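Side-chain contacts in uncharacterized protein Cgl0159 (PDB 3FOK), which is of unknown function but belongs to the Cgl0159-like family and has a TIM-barrel fold, a scaffold shared by many enzymes: residues E12-M17 with A99-L104; E63-N68 with L276-D281; A67-L72 with P92-D97; S122-D127 with G191-D196. One frame throughout, in Å; residues are numbered along the deposited sequence.

Contact 1 of 4, residues E12-M17 with A99-L104; sequences EALRRM and AALGLL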
loop_
_atom_site.group_PDB
_atom_site.type_symbol
_atom_site.label_atom_id
_atom_site.label_comp_id
_atom_site.label_asym_id
_atom_site.label_seq_id
_atom_site.Cartn_x
_atom_site.Cartn_y
_atom_site.Cartn_z
ATOM N N GLU A 12 -34.381 -19.299 -17.930
ATOM C CA GLU A 12 -34.369 -20.389 -16.968
ATOM C C GLU A 12 -33.042 -21.125 -17.111
ATOM O O GLU A 12 -32.444 -21.542 -16.124
ATOM C CB GLU A 12 -35.530 -21.360 -17.216
ATOM C CG GLU A 12 -35.575 -22.490 -16.205
ATOM C CD GLU A 12 -35.736 -21.979 -14.783
ATOM O OE1 GLU A 12 -35.357 -22.704 -13.836
ATOM O OE2 GLU A 12 -36.255 -20.854 -14.609
ATOM N N ALA A 13 -32.582 -21.270 -18.349
ATOM C CA ALA A 13 -31.323 -21.947 -18.628
ATOM C C ALA A 13 -30.139 -21.134 -18.104
ATOM O O ALA A 13 -29.196 -21.699 -17.550
ATOM C CB ALA A 13 -31.179 -22.178 -20.129
ATOM N N LEU A 14 -30.190 -19.813 -18.283
ATOM C CA LEU A 14 -29.125 -18.920 -17.817
ATOM C C LEU A 14 -28.987 -18.998 -16.304
ATOM O O LEU A 14 -27.904 -19.251 -15.788
ATOM C CB LEU A 14 -29.418 -17.473 -18.236
ATOM C CG LEU A 14 -28.624 -16.311 -17.615
ATOM C CD1 LEU A 14 -27.134 -16.448 -17.891
ATOM C CD2 LEU A 14 -29.139 -15.000 -18.188
ATOM N N ARG A 15 -30.088 -18.770 -15.596
ATOM C CA ARG A 15 -30.079 -18.838 -14.137
ATOM C C ARG A 15 -29.606 -20.216 -13.724
ATOM O O ARG A 15 -28.731 -20.370 -12.871
ATOM C CB ARG A 15 -31.484 -18.636 -13.561
ATOM C CG ARG A 15 -32.012 -17.220 -13.560
ATOM C CD ARG A 15 -33.248 -17.142 -12.669
ATOM N NE ARG A 15 -34.351 -17.956 -13.169
ATOM C CZ ARG A 15 -35.299 -17.508 -13.983
ATOM N NH1 ARG A 15 -35.284 -16.247 -14.392
ATOM N NH2 ARG A 15 -36.265 -18.319 -14.391
ATOM N N ARG A 16 -30.213 -21.218 -14.343
ATOM C CA ARG A 16 -29.905 -22.605 -14.060
ATOM C C ARG A 16 -28.460 -22.938 -14.401
ATOM O O ARG A 16 -27.872 -23.842 -13.819
ATOM C CB ARG A 16 -30.860 -23.501 -14.842
ATOM C CG ARG A 16 -30.825 -24.949 -14.442
ATOM C CD ARG A 16 -31.995 -25.706 -15.049
ATOM N NE ARG A 16 -33.281 -25.265 -14.512
ATOM C CZ ARG A 16 -34.390 -25.995 -14.566
ATOM N NH1 ARG A 16 -34.367 -27.197 -15.134
ATOM N NH2 ARG A 16 -35.522 -25.535 -14.047
HETATM N N MSE A 17 -27.876 -22.198 -15.335
HETATM C CA MSE A 17 -26.493 -22.456 -15.715
HETATM C C MSE A 17 -25.546 -21.936 -14.639
HETATM O O MSE A 17 -24.701 -22.679 -14.138
HETATM C CB MSE A 17 -26.157 -21.791 -17.050
HETATM C CG MSE A 17 -24.811 -22.232 -17.600
HETATM SE SE MSE A 17 -24.157 -21.165 -19.077
HETATM C CE MSE A 17 -25.378 -21.763 -20.459
ATOM N N ALA A 99 -23.135 -13.504 -22.809
ATOM C CA ALA A 99 -22.290 -14.536 -23.395
ATOM C C ALA A 99 -22.942 -15.898 -23.210
ATOM O O ALA A 99 -22.984 -16.714 -24.131
ATOM C CB ALA A 99 -20.908 -14.518 -22.746
ATOM N N ALA A 100 -23.457 -16.137 -22.009
ATOM C CA ALA A 100 -24.112 -17.398 -21.689
ATOM C C ALA A 100 -25.325 -17.599 -22.596
ATOM O O ALA A 100 -25.589 -18.711 -23.048
ATOM C CB ALA A 100 -24.535 -17.409 -20.230
ATOM N N LEU A 101 -26.055 -16.517 -22.855
ATOM C CA LEU A 101 -27.232 -16.561 -23.722
ATOM C C LEU A 101 -26.835 -16.759 -25.181
ATOM O O LEU A 101 -27.690 -16.963 -26.039
ATOM C CB LEU A 101 -28.043 -15.264 -23.617
ATOM C CG LEU A 101 -28.980 -14.950 -22.447
ATOM C CD1 LEU A 101 -29.091 -16.128 -21.501
ATOM C CD2 LEU A 101 -28.469 -13.715 -21.730
ATOM N N GLY A 102 -25.537 -16.676 -25.456
ATOM C CA GLY A 102 -25.048 -16.851 -26.812
ATOM C C GLY A 102 -25.343 -15.703 -27.764
ATOM O O GLY A 102 -25.497 -15.918 -28.960
ATOM N N LEU A 103 -25.402 -14.481 -27.248
ATOM C CA LEU A 103 -25.694 -13.312 -28.077
ATOM C C LEU A 103 -24.465 -12.483 -28.460
ATOM O O LEU A 103 -24.604 -11.374 -28.976
ATOM C CB LEU A 103 -26.684 -12.398 -27.349
ATOM C CG LEU A 103 -27.929 -13.055 -26.751
ATOM C CD1 LEU A 103 -28.723 -12.016 -25.977
ATOM C CD2 LEU A 103 -28.772 -13.669 -27.855
ATOM N N LEU A 104 -23.268 -13.013 -28.229
ATOM C CA LEU A 104 -22.054 -12.260 -28.527
ATOM C C LEU A 104 -21.158 -12.767 -29.658
ATOM O O LEU A 104 -19.956 -12.498 -29.658
ATOM C CB LEU A 104 -21.223 -12.106 -27.245
ATOM C CG LEU A 104 -21.609 -10.983 -26.271
ATOM C CD1 LEU A 104 -23.111 -10.813 -26.201
ATOM C CD2 LEU A 104 -21.034 -11.294 -24.897
#
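Leu14 lays both of its methyl groups against the end of helix 92-100. Its CD1 rests on Ala100 CB at 3.6 Å. Its CD2 meets Leu101 CD1 at 3.5 Å, and Leu14 CB is equally near that methyl. Leu101 CD1 therefore sits alongside the branched end of Leu14, with the two leucine side chains at a slant to each other. With chi1 at 167°, Leu14 carries CG opposite its own N and reaches outward from helix 8-20 to this partner. One turn further on, Met17, a selenomethionine, adds a second apolar touch. Its SE lies 3.9 Å from Ala100 CB, so the small alanine receives two longer side chains. The contact is entirely apolar.

Behind it, Gly102 has positive phi (72°) and ends the helix in a Schellman motif. Gly102 N donates to Ala99 O at 2.9 Å. Beyond the packed side chains, Glu12, Arg15 and Arg16 form a salt-bridge network along helix 8-20. Within it, Arg16 NH2 lies 2.8 Å from Glu12 OE1 and meets it on the anti side, tilted out of the carboxylate plane.

Thr237 of the second subunit also packs on Leu14. Helix 8-20 lies across the C-terminal end of helix 92-100. Met17 continues onto Met24 and Arg28 of helix 23-30, while Leu103 and Leu104 pack on helix 69-81.

Contact 2 of 4, residues E63-N68 with L276-D281; sequences ETAMAN and LLYPQD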
loop_
_atom_site.group_PDB
_atom_site.type_symbol
_atom_site.label_atom_id
_atom_site.label_comp_id
_atom_site.label_asym_id
_atom_site.label_seq_id
_atom_site.Cartn_x
_atom_site.Cartn_y
_atom_site.Cartn_z
ATOM N N GLU A 63 -35.570 4.819 -9.665
ATOM C CA GLU A 63 -35.588 3.402 -9.316
ATOM C C GLU A 63 -35.608 2.499 -10.535
ATOM O O GLU A 63 -34.565 2.007 -10.957
ATOM C CB GLU A 63 -36.783 3.089 -8.402
ATOM C CG GLU A 63 -38.125 3.649 -8.859
ATOM C CD GLU A 63 -39.255 3.283 -7.906
ATOM O OE1 GLU A 63 -39.565 2.078 -7.784
ATOM O OE2 GLU A 63 -39.827 4.198 -7.274
ATOM N N THR A 64 -36.789 2.279 -11.101
ATOM C CA THR A 64 -36.906 1.429 -12.280
ATOM C C THR A 64 -35.883 1.862 -13.329
ATOM O O THR A 64 -35.067 2.751 -13.084
ATOM C CB THR A 64 -38.321 1.511 -12.852
ATOM N N ALA A 65 -35.942 1.243 -14.502
ATOM C CA ALA A 65 -35.003 1.554 -15.566
ATOM C C ALA A 65 -33.651 1.036 -15.104
ATOM O O ALA A 65 -33.018 1.621 -14.230
ATOM C CB ALA A 65 -34.944 3.063 -15.806
HETATM N N MSE A 66 -33.226 -0.078 -15.687
HETATM C CA MSE A 66 -31.952 -0.707 -15.357
HETATM C C MSE A 66 -32.027 -1.512 -14.065
HETATM O O MSE A 66 -31.246 -2.441 -13.866
HETATM C CB MSE A 66 -30.839 0.346 -15.276
HETATM C CG MSE A 66 -30.800 1.254 -16.506
HETATM SE SE MSE A 66 -29.088 2.063 -16.910
HETATM C CE MSE A 66 -28.437 0.736 -18.159
ATOM N N ALA A 67 -32.973 -1.171 -13.194
ATOM C CA ALA A 67 -33.137 -1.898 -11.937
ATOM C C ALA A 67 -33.526 -3.341 -12.246
ATOM O O ALA A 67 -33.086 -4.272 -11.578
ATOM C CB ALA A 67 -34.212 -1.237 -11.077
ATOM N N ASN A 68 -34.354 -3.517 -13.270
ATOM C CA ASN A 68 -34.790 -4.846 -13.680
ATOM C C ASN A 68 -33.758 -5.393 -14.660
ATOM O O ASN A 68 -33.723 -4.997 -15.826
ATOM C CB ASN A 68 -36.171 -4.767 -14.338
ATOM C CG ASN A 68 -36.710 -6.129 -14.735
ATOM O OD1 ASN A 68 -37.922 -6.355 -14.717
ATOM N ND2 ASN A 68 -35.814 -7.041 -15.106
ATOM N N LEU A 276 -30.147 5.071 -26.107
ATOM C CA LEU A 276 -30.567 4.046 -27.054
ATOM C C LEU A 276 -31.419 2.955 -26.405
ATOM O O LEU A 276 -32.343 2.426 -27.026
ATOM C CB LEU A 276 -29.333 3.452 -27.736
ATOM C CG LEU A 276 -28.464 4.522 -28.410
ATOM C CD1 LEU A 276 -27.197 3.889 -28.953
ATOM C CD2 LEU A 276 -29.248 5.212 -29.520
ATOM N N LEU A 277 -31.086 2.604 -25.167
ATOM C CA LEU A 277 -31.853 1.621 -24.403
ATOM C C LEU A 277 -32.692 2.564 -23.558
ATOM O O LEU A 277 -32.190 3.600 -23.136
ATOM C CB LEU A 277 -30.944 0.815 -23.477
ATOM C CG LEU A 277 -29.700 0.120 -24.029
ATOM C CD1 LEU A 277 -28.784 -0.247 -22.873
ATOM C CD2 LEU A 277 -30.093 -1.113 -24.829
ATOM N N TYR A 278 -33.953 2.241 -23.306
ATOM C CA TYR A 278 -34.789 3.138 -22.505
ATOM C C TYR A 278 -34.964 4.494 -23.191
ATOM O O TYR A 278 -34.659 5.534 -22.603
ATOM C CB TYR A 278 -34.161 3.392 -21.130
ATOM C CG TYR A 278 -33.723 2.153 -20.405
ATOM C CD1 TYR A 278 -34.649 1.315 -19.784
ATOM C CD2 TYR A 278 -32.376 1.798 -20.363
ATOM C CE1 TYR A 278 -34.241 0.152 -19.142
ATOM C CE2 TYR A 278 -31.960 0.639 -19.730
ATOM C CZ TYR A 278 -32.895 -0.180 -19.122
ATOM O OH TYR A 278 -32.481 -1.338 -18.510
ATOM N N PRO A 279 -35.422 4.505 -24.451
ATOM C CA PRO A 279 -35.594 5.812 -25.091
ATOM C C PRO A 279 -36.752 6.520 -24.392
ATOM O O PRO A 279 -37.459 5.910 -23.593
ATOM C CB PRO A 279 -35.921 5.449 -26.536
ATOM C CG PRO A 279 -35.225 4.130 -26.720
ATOM C CD PRO A 279 -35.549 3.418 -25.434
ATOM N N GLN A 280 -36.945 7.800 -24.689
ATOM C CA GLN A 280 -38.016 8.580 -24.073
ATOM C C GLN A 280 -39.381 7.949 -24.352
ATOM O O GLN A 280 -40.310 8.065 -23.551
ATOM C CB GLN A 280 -37.968 10.018 -24.599
ATOM C CG GLN A 280 -38.780 11.022 -23.795
ATOM C CD GLN A 280 -38.142 12.403 -23.804
ATOM O OE1 GLN A 280 -38.729 13.377 -23.330
ATOM N NE2 GLN A 280 -36.924 12.489 -24.338
ATOM N N ASP A 281 -39.490 7.281 -25.495
ATOM C CA ASP A 281 -40.722 6.614 -25.890
ATOM C C ASP A 281 -40.497 5.112 -25.772
ATOM O O ASP A 281 -39.496 4.673 -25.206
ATOM C CB ASP A 281 -41.083 6.977 -27.330
ATOM C CG ASP A 281 -40.002 6.587 -28.312
ATOM O OD1 ASP A 281 -40.143 6.903 -29.512
ATOM O OD2 ASP A 281 -39.009 5.959 -27.886
HETATM O O HOH W 1 -34.999 -2.526 -17.213
#
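Ala65, Met66 and Tyr278 meet here, and all three have positive phi (69°, 79° and 63°) although none is glycine.

The Tyr278 ring carries the contact. Met66, a selenomethionine, slants past the ring with its CG 3.5 Å from Tyr278 CE2. Its chain then bends at the last torsion, which leaves CE 3.9 Å from Tyr278 CE2. Met66 SE stands 5.2 Å from the Tyr278 ring centroid, at a slant to the ring, in a Met-aromatic contact. Across the ring from CE2, Tyr278 CE1 is 3.9 Å from Ala65 CA.

A water lies in the ring plane and bridges the segments. It donates to Asn68 O at 3.1 Å and is hydrogen-bonded to Tyr278 OH at 3.1 Å.

Both segments follow barrel strands, 44-48 and 267-272, as do the loops at the C-terminal mouth of a TIM barrel. Tyr278 also packs on Leu72 and Arg75 of helix 69-81. Leu277 reaches Val47 of strand 44-48, and Pro279 lies against helix 284-295.

Contact 3 of 4, residues A67-L72 with P92-D97; sequences ANRYEL and PDIIDD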
loop_
_atom_site.group_PDB
_atom_site.type_symbol
_atom_site.label_atom_id
_atom_site.label_comp_id
_atom_site.label_asym_id
_atom_site.label_seq_id
_atom_site.Cartn_x
_atom_site.Cartn_y
_atom_site.Cartn_z
ATOM N N ALA A 67 -32.973 -1.171 -13.194
ATOM C CA ALA A 67 -33.137 -1.898 -11.937
ATOM C C ALA A 67 -33.526 -3.341 -12.246
ATOM O O ALA A 67 -33.086 -4.272 -11.578
ATOM C CB ALA A 67 -34.212 -1.237 -11.077
ATOM N N ASN A 68 -34.354 -3.517 -13.270
ATOM C CA ASN A 68 -34.790 -4.846 -13.680
ATOM C C ASN A 68 -33.758 -5.393 -14.660
ATOM O O ASN A 68 -33.723 -4.997 -15.826
ATOM C CB ASN A 68 -36.171 -4.767 -14.338
ATOM C CG ASN A 68 -36.710 -6.129 -14.735
ATOM O OD1 ASN A 68 -37.922 -6.355 -14.717
ATOM N ND2 ASN A 68 -35.814 -7.041 -15.106
ATOM N N ARG A 69 -32.921 -6.306 -14.178
ATOM C CA ARG A 69 -31.871 -6.889 -14.998
ATOM C C ARG A 69 -32.389 -7.704 -16.181
ATOM O O ARG A 69 -31.752 -7.741 -17.239
ATOM C CB ARG A 69 -30.950 -7.747 -14.123
ATOM C CG ARG A 69 -29.793 -8.397 -14.873
ATOM C CD ARG A 69 -28.853 -7.371 -15.520
ATOM N NE ARG A 69 -27.703 -7.026 -14.682
ATOM C CZ ARG A 69 -27.610 -5.926 -13.940
ATOM N NH1 ARG A 69 -28.604 -5.043 -13.919
ATOM N NH2 ARG A 69 -26.513 -5.700 -13.228
ATOM N N TYR A 70 -33.537 -8.354 -16.017
ATOM C CA TYR A 70 -34.094 -9.150 -17.105
ATOM C C TYR A 70 -34.513 -8.267 -18.274
ATOM O O TYR A 70 -34.309 -8.626 -19.433
ATOM C CB TYR A 70 -35.273 -9.976 -16.605
ATOM C CG TYR A 70 -34.845 -11.110 -15.702
ATOM C CD1 TYR A 70 -34.391 -12.317 -16.234
ATOM C CD2 TYR A 70 -34.845 -10.958 -14.315
ATOM C CE1 TYR A 70 -33.948 -13.346 -15.402
ATOM C CE2 TYR A 70 -34.403 -11.974 -13.481
ATOM C CZ TYR A 70 -33.955 -13.163 -14.027
ATOM O OH TYR A 70 -33.512 -14.165 -13.197
ATOM N N GLU A 71 -35.089 -7.106 -17.977
ATOM C CA GLU A 71 -35.499 -6.195 -19.040
ATOM C C GLU A 71 -34.263 -5.550 -19.646
ATOM O O GLU A 71 -34.219 -5.286 -20.843
ATOM C CB GLU A 71 -36.422 -5.096 -18.511
ATOM C CG GLU A 71 -37.656 -5.587 -17.794
ATOM C CD GLU A 71 -38.683 -4.486 -17.602
ATOM O OE1 GLU A 71 -38.278 -3.307 -17.492
ATOM O OE2 GLU A 71 -39.893 -4.802 -17.549
ATOM N N LEU A 72 -33.260 -5.294 -18.814
ATOM C CA LEU A 72 -32.026 -4.687 -19.289
ATOM C C LEU A 72 -31.431 -5.612 -20.342
ATOM O O LEU A 72 -31.036 -5.170 -21.418
ATOM C CB LEU A 72 -31.029 -4.513 -18.141
ATOM C CG LEU A 72 -29.944 -3.435 -18.280
ATOM C CD1 LEU A 72 -28.840 -3.713 -17.272
ATOM C CD2 LEU A 72 -29.366 -3.421 -19.686
ATOM N N PRO A 92 -18.464 -7.248 -15.908
ATOM C CA PRO A 92 -18.465 -8.711 -16.052
ATOM C C PRO A 92 -19.807 -9.440 -15.889
ATOM O O PRO A 92 -20.068 -10.416 -16.594
ATOM C CB PRO A 92 -17.443 -9.162 -15.011
ATOM C CG PRO A 92 -16.474 -8.023 -14.988
ATOM C CD PRO A 92 -17.393 -6.814 -14.992
ATOM N N ASP A 93 -20.654 -8.992 -14.967
ATOM C CA ASP A 93 -21.941 -9.660 -14.751
ATOM C C ASP A 93 -22.899 -9.523 -15.936
ATOM O O ASP A 93 -23.713 -10.411 -16.192
ATOM C CB ASP A 93 -22.609 -9.124 -13.486
ATOM C CG ASP A 93 -22.983 -7.660 -13.605
ATOM O OD1 ASP A 93 -22.067 -6.820 -13.771
ATOM O OD2 ASP A 93 -24.194 -7.350 -13.536
ATOM N N ILE A 94 -22.799 -8.408 -16.654
ATOM C CA ILE A 94 -23.643 -8.158 -17.819
ATOM C C ILE A 94 -23.130 -8.949 -19.021
ATOM O O ILE A 94 -23.906 -9.571 -19.749
ATOM C CB ILE A 94 -23.660 -6.644 -18.185
ATOM C CG1 ILE A 94 -24.344 -5.841 -17.072
ATOM C CG2 ILE A 94 -24.390 -6.425 -19.511
ATOM C CD1 ILE A 94 -25.841 -6.075 -16.965
ATOM N N ILE A 95 -21.817 -8.930 -19.219
ATOM C CA ILE A 95 -21.223 -9.642 -20.339
ATOM C C ILE A 95 -21.374 -11.156 -20.216
ATOM O O ILE A 95 -21.691 -11.824 -21.200
ATOM C CB ILE A 95 -19.735 -9.273 -20.508
ATOM C CG1 ILE A 95 -19.614 -7.781 -20.815
ATOM C CG2 ILE A 95 -19.112 -10.087 -21.628
ATOM C CD1 ILE A 95 -20.435 -7.321 -22.012
ATOM N N ASP A 96 -21.162 -11.702 -19.022
ATOM C CA ASP A 96 -21.301 -13.143 -18.847
ATOM C C ASP A 96 -22.713 -13.601 -19.219
ATOM O O ASP A 96 -22.866 -14.580 -19.949
ATOM C CB ASP A 96 -20.965 -13.569 -17.411
ATOM C CG ASP A 96 -19.493 -13.353 -17.059
ATOM O OD1 ASP A 96 -18.634 -13.441 -17.965
ATOM O OD2 ASP A 96 -19.189 -13.110 -15.871
ATOM N N ASP A 97 -23.743 -12.905 -18.739
ATOM C CA ASP A 97 -25.104 -13.303 -19.085
ATOM C C ASP A 97 -25.255 -13.316 -20.603
ATOM O O ASP A 97 -25.581 -14.348 -21.188
ATOM C CB ASP A 97 -26.140 -12.360 -18.468
ATOM C CG ASP A 97 -26.252 -12.521 -16.961
ATOM O OD1 ASP A 97 -25.994 -13.636 -16.460
ATOM O OD2 ASP A 97 -26.612 -11.533 -16.279
#
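The Arg69 guanidinium has Ile94 CD1 over one face and Asp93 OD2 at its edge, in its plane. The methyl sits close: Ile94 CD1 is 3.1 Å from Arg69 NE and 3.5 Å from Arg69 CZ. At the edge, Arg69 NH2 donates to Asp93 OD2 at 2.9 Å, and the bond is nearly straight at 169°. It is a salt bridge through a single N-H, and NH2 meets OD2 from beyond the oxygen, nearly in line with the CG-OD2 bond of Asp93. The guanidinium and carboxylate planes are turned 47° apart, so the two groups do not pair side by side. The arginine chain bends at both chi2 and chi3 to bring its head beneath the isoleucine methyl. Asp93 holds its carboxylate between its own N and carbonyl carbon (chi1 65°), and its OD1 is hydrogen-bonded to Thr91.

Two outer helices of the TIM barrel are joined in this way, 69-81 and 92-100. They follow strands 44-48 and 87-90, which are parallel neighbours in the barrel sheet. Asn68 is the N-cap of the first helix, and Leu72 N donates to Asn68 O at 3.0 Å.

One turn along from Arg69, Leu72 CD1 touches the same Ile94 CD1 at 3.8 Å. Leucine and isoleucine cross at about a right angle. The methyl is thus shared between an arginine head and a leucine branch. Asp97 OD2 lies 4.9 Å from Arg69 NE, too far for a bond, and Asp97 OD1 is salt-bridged to Arg18. The second subunit packs here too, with its Ser235 on Arg69 and its Gly211 on Asp93.

Contact 4 of 4, residues S122-D127 with G191-D196; sequences SFEMDD and GKVVND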
loop_
_atom_site.group_PDB
_atom_site.type_symbol
_atom_site.label_atom_id
_atom_site.label_comp_id
_atom_site.label_asym_id
_atom_site.label_seq_id
_atom_site.Cartn_x
_atom_site.Cartn_y
_atom_site.Cartn_z
ATOM N N SER A 122 -19.807 9.987 -1.033
ATOM C CA SER A 122 -18.941 11.083 -0.624
ATOM C C SER A 122 -17.570 10.812 -1.234
ATOM O O SER A 122 -16.748 11.713 -1.386
ATOM C CB SER A 122 -18.826 11.133 0.901
ATOM O OG SER A 122 -18.216 9.958 1.404
ATOM N N PHE A 123 -17.351 9.553 -1.597
ATOM C CA PHE A 123 -16.096 9.115 -2.178
ATOM C C PHE A 123 -16.177 8.793 -3.666
ATOM O O PHE A 123 -15.335 8.046 -4.167
ATOM C CB PHE A 123 -15.610 7.867 -1.429
ATOM C CG PHE A 123 -16.596 6.717 -1.451
ATOM C CD1 PHE A 123 -16.695 5.882 -2.563
ATOM C CD2 PHE A 123 -17.441 6.489 -0.368
ATOM C CE1 PHE A 123 -17.625 4.834 -2.596
ATOM C CE2 PHE A 123 -18.371 5.450 -0.390
ATOM C CZ PHE A 123 -18.463 4.623 -1.504
ATOM N N GLU A 124 -17.149 9.340 -4.398
ATOM C CA GLU A 124 -17.217 8.956 -5.805
ATOM C C GLU A 124 -16.130 9.491 -6.728
ATOM O O GLU A 124 -16.074 9.110 -7.895
ATOM C CB GLU A 124 -18.622 9.196 -6.400
ATOM C CG GLU A 124 -19.023 10.594 -6.818
ATOM C CD GLU A 124 -20.392 10.587 -7.502
ATOM O OE1 GLU A 124 -20.501 10.049 -8.627
ATOM O OE2 GLU A 124 -21.364 11.099 -6.905
HETATM N N MSE A 125 -15.255 10.357 -6.225
HETATM C CA MSE A 125 -14.161 10.839 -7.058
HETATM C C MSE A 125 -13.028 9.816 -6.954
HETATM O O MSE A 125 -12.113 9.793 -7.777
HETATM C CB MSE A 125 -13.675 12.220 -6.608
HETATM C CG MSE A 125 -14.629 13.356 -6.943
HETATM SE SE MSE A 125 -15.388 13.233 -8.725
HETATM C CE MSE A 125 -13.753 13.295 -9.775
ATOM N N ASP A 126 -13.109 8.970 -5.930
ATOM C CA ASP A 126 -12.131 7.911 -5.688
ATOM C C ASP A 126 -12.673 6.660 -6.383
ATOM O O ASP A 126 -13.014 5.667 -5.747
ATOM C CB ASP A 126 -11.985 7.698 -4.174
ATOM C CG ASP A 126 -11.052 6.558 -3.821
ATOM O OD1 ASP A 126 -10.105 6.283 -4.586
ATOM O OD2 ASP A 126 -11.261 5.947 -2.756
ATOM N N ASP A 127 -12.740 6.744 -7.710
ATOM C CA ASP A 127 -13.264 5.695 -8.585
ATOM C C ASP A 127 -12.347 4.481 -8.723
ATOM O O ASP A 127 -11.693 4.302 -9.754
ATOM C CB ASP A 127 -13.511 6.283 -9.975
ATOM C CG ASP A 127 -14.790 5.780 -10.603
ATOM O OD1 ASP A 127 -15.147 4.603 -10.380
ATOM O OD2 ASP A 127 -15.434 6.564 -11.332
ATOM N N GLY A 191 -23.165 19.642 -2.979
ATOM C CA GLY A 191 -23.026 18.282 -2.495
ATOM C C GLY A 191 -23.148 17.185 -3.538
ATOM O O GLY A 191 -23.225 16.004 -3.185
ATOM N N LYS A 192 -23.174 17.555 -4.814
ATOM C CA LYS A 192 -23.275 16.560 -5.877
ATOM C C LYS A 192 -22.180 16.780 -6.911
ATOM O O LYS A 192 -21.684 17.889 -7.074
ATOM C CB LYS A 192 -24.645 16.633 -6.555
ATOM C CG LYS A 192 -25.823 16.466 -5.613
ATOM C CD LYS A 192 -27.138 16.435 -6.379
ATOM C CE LYS A 192 -28.332 16.595 -5.443
ATOM N NZ LYS A 192 -28.338 17.932 -4.776
ATOM N N VAL A 193 -21.806 15.715 -7.607
ATOM C CA VAL A 193 -20.775 15.796 -8.628
ATOM C C VAL A 193 -21.392 16.150 -9.975
ATOM O O VAL A 193 -22.277 15.441 -10.462
ATOM C CB VAL A 193 -20.025 14.451 -8.774
ATOM C CG1 VAL A 193 -19.025 14.534 -9.920
ATOM C CG2 VAL A 193 -19.322 14.102 -7.473
ATOM N N VAL A 194 -20.932 17.244 -10.575
ATOM C CA VAL A 194 -21.436 17.645 -11.883
ATOM C C VAL A 194 -20.267 17.765 -12.849
ATOM O O VAL A 194 -19.279 18.436 -12.565
ATOM C CB VAL A 194 -22.192 19.006 -11.832
ATOM C CG1 VAL A 194 -23.365 18.916 -10.873
ATOM C CG2 VAL A 194 -21.247 20.120 -11.413
ATOM N N ASN A 195 -20.374 17.095 -13.989
ATOM C CA ASN A 195 -19.312 17.157 -14.985
ATOM C C ASN A 195 -19.399 18.488 -15.713
ATOM O O ASN A 195 -20.489 18.950 -16.044
ATOM C CB ASN A 195 -19.438 16.011 -15.992
ATOM C CG ASN A 195 -19.413 14.645 -15.330
ATOM O OD1 ASN A 195 -18.717 14.434 -14.333
ATOM N ND2 ASN A 195 -20.159 13.703 -15.892
ATOM N N ASP A 196 -18.248 19.113 -15.942
ATOM C CA ASP A 196 -18.199 20.397 -16.633
ATOM C C ASP A 196 -18.186 20.125 -18.134
ATOM O O ASP A 196 -17.168 19.700 -18.680
ATOM C CB ASP A 196 -16.935 21.159 -16.243
ATOM C CG ASP A 196 -16.906 22.563 -16.804
ATOM O OD1 ASP A 196 -17.487 22.787 -17.884
ATOM O OD2 ASP A 196 -16.287 23.442 -16.172
HETATM O O HOH W 2 -22.535 13.047 -4.820
#
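A type I beta turn from Phe123 to Asp126 presents its two central residues, Glu124 and Met125, to Val193 on strand 192-195. The turn is closed by Asp126 N donating to Phe123 O at 3.0 Å. Val193 divides its two methyl groups between the two partners. Its CG2 lies against the stem of the glutamate, 3.6 Å from Glu124 CG and 3.7 Å from Glu124 CD. Its CG1 faces Met125, a selenomethionine, with Met125 SE at 4.0 Å. Glu124 and Val193 run past each other in opposite directions. With chi1 at 79°, Glu124 packs CG between its own N and carbonyl carbon, and the rest of the chain extends past the valine. Met125 bends at chi2, which brings its selenium round to the other methyl; the bend at chi3 turns only CE.

Strand 192-195 pairs antiparallel with 179-189, one of the barrel strands, and so forms a hairpin extension of the TIM-barrel sheet. The turn belongs to the loop between strand 108-112 and helix 134-140.

The glutamate head is held by polar partners. Glu124 OE1 is salt-bridged to Arg54 and Arg150, and OE2 accepts from Gly120 N. Glu124 OE2 also accepts from a water at 3.1 Å, and that water donates weakly to Gly191 O at 3.4 Å. Met125 further packs on Arg150 of strand 144-151, and Val193 on Ser186 and Trp188 of strand 179-189.

In the fold
The chain opens contact 1 at 12-17 on helix 8-20. Before this loop closes at 99-104, the overlapping segments 63-68 and 67-72, which share Ala67 and Asn68, start contacts 2 and 3. Contact 3 closes first, at 92-97, and lies wholly within the span of contact 1. The two touch: Arg15 is probably hydrogen-bonded to Tyr70. Contact 2 closes only at 276-281, so it crosses contact 1 and spans most of the barrel. It touches contact 3 where Tyr278 packs on Leu72. Contact 4 (122-127 with 191-196) falls within that long span, after contacts 1 and 3. Contacts 1 and 3 join helices; contacts 2 and 4 tie loops and the strand hairpin. All four touch the second subunit.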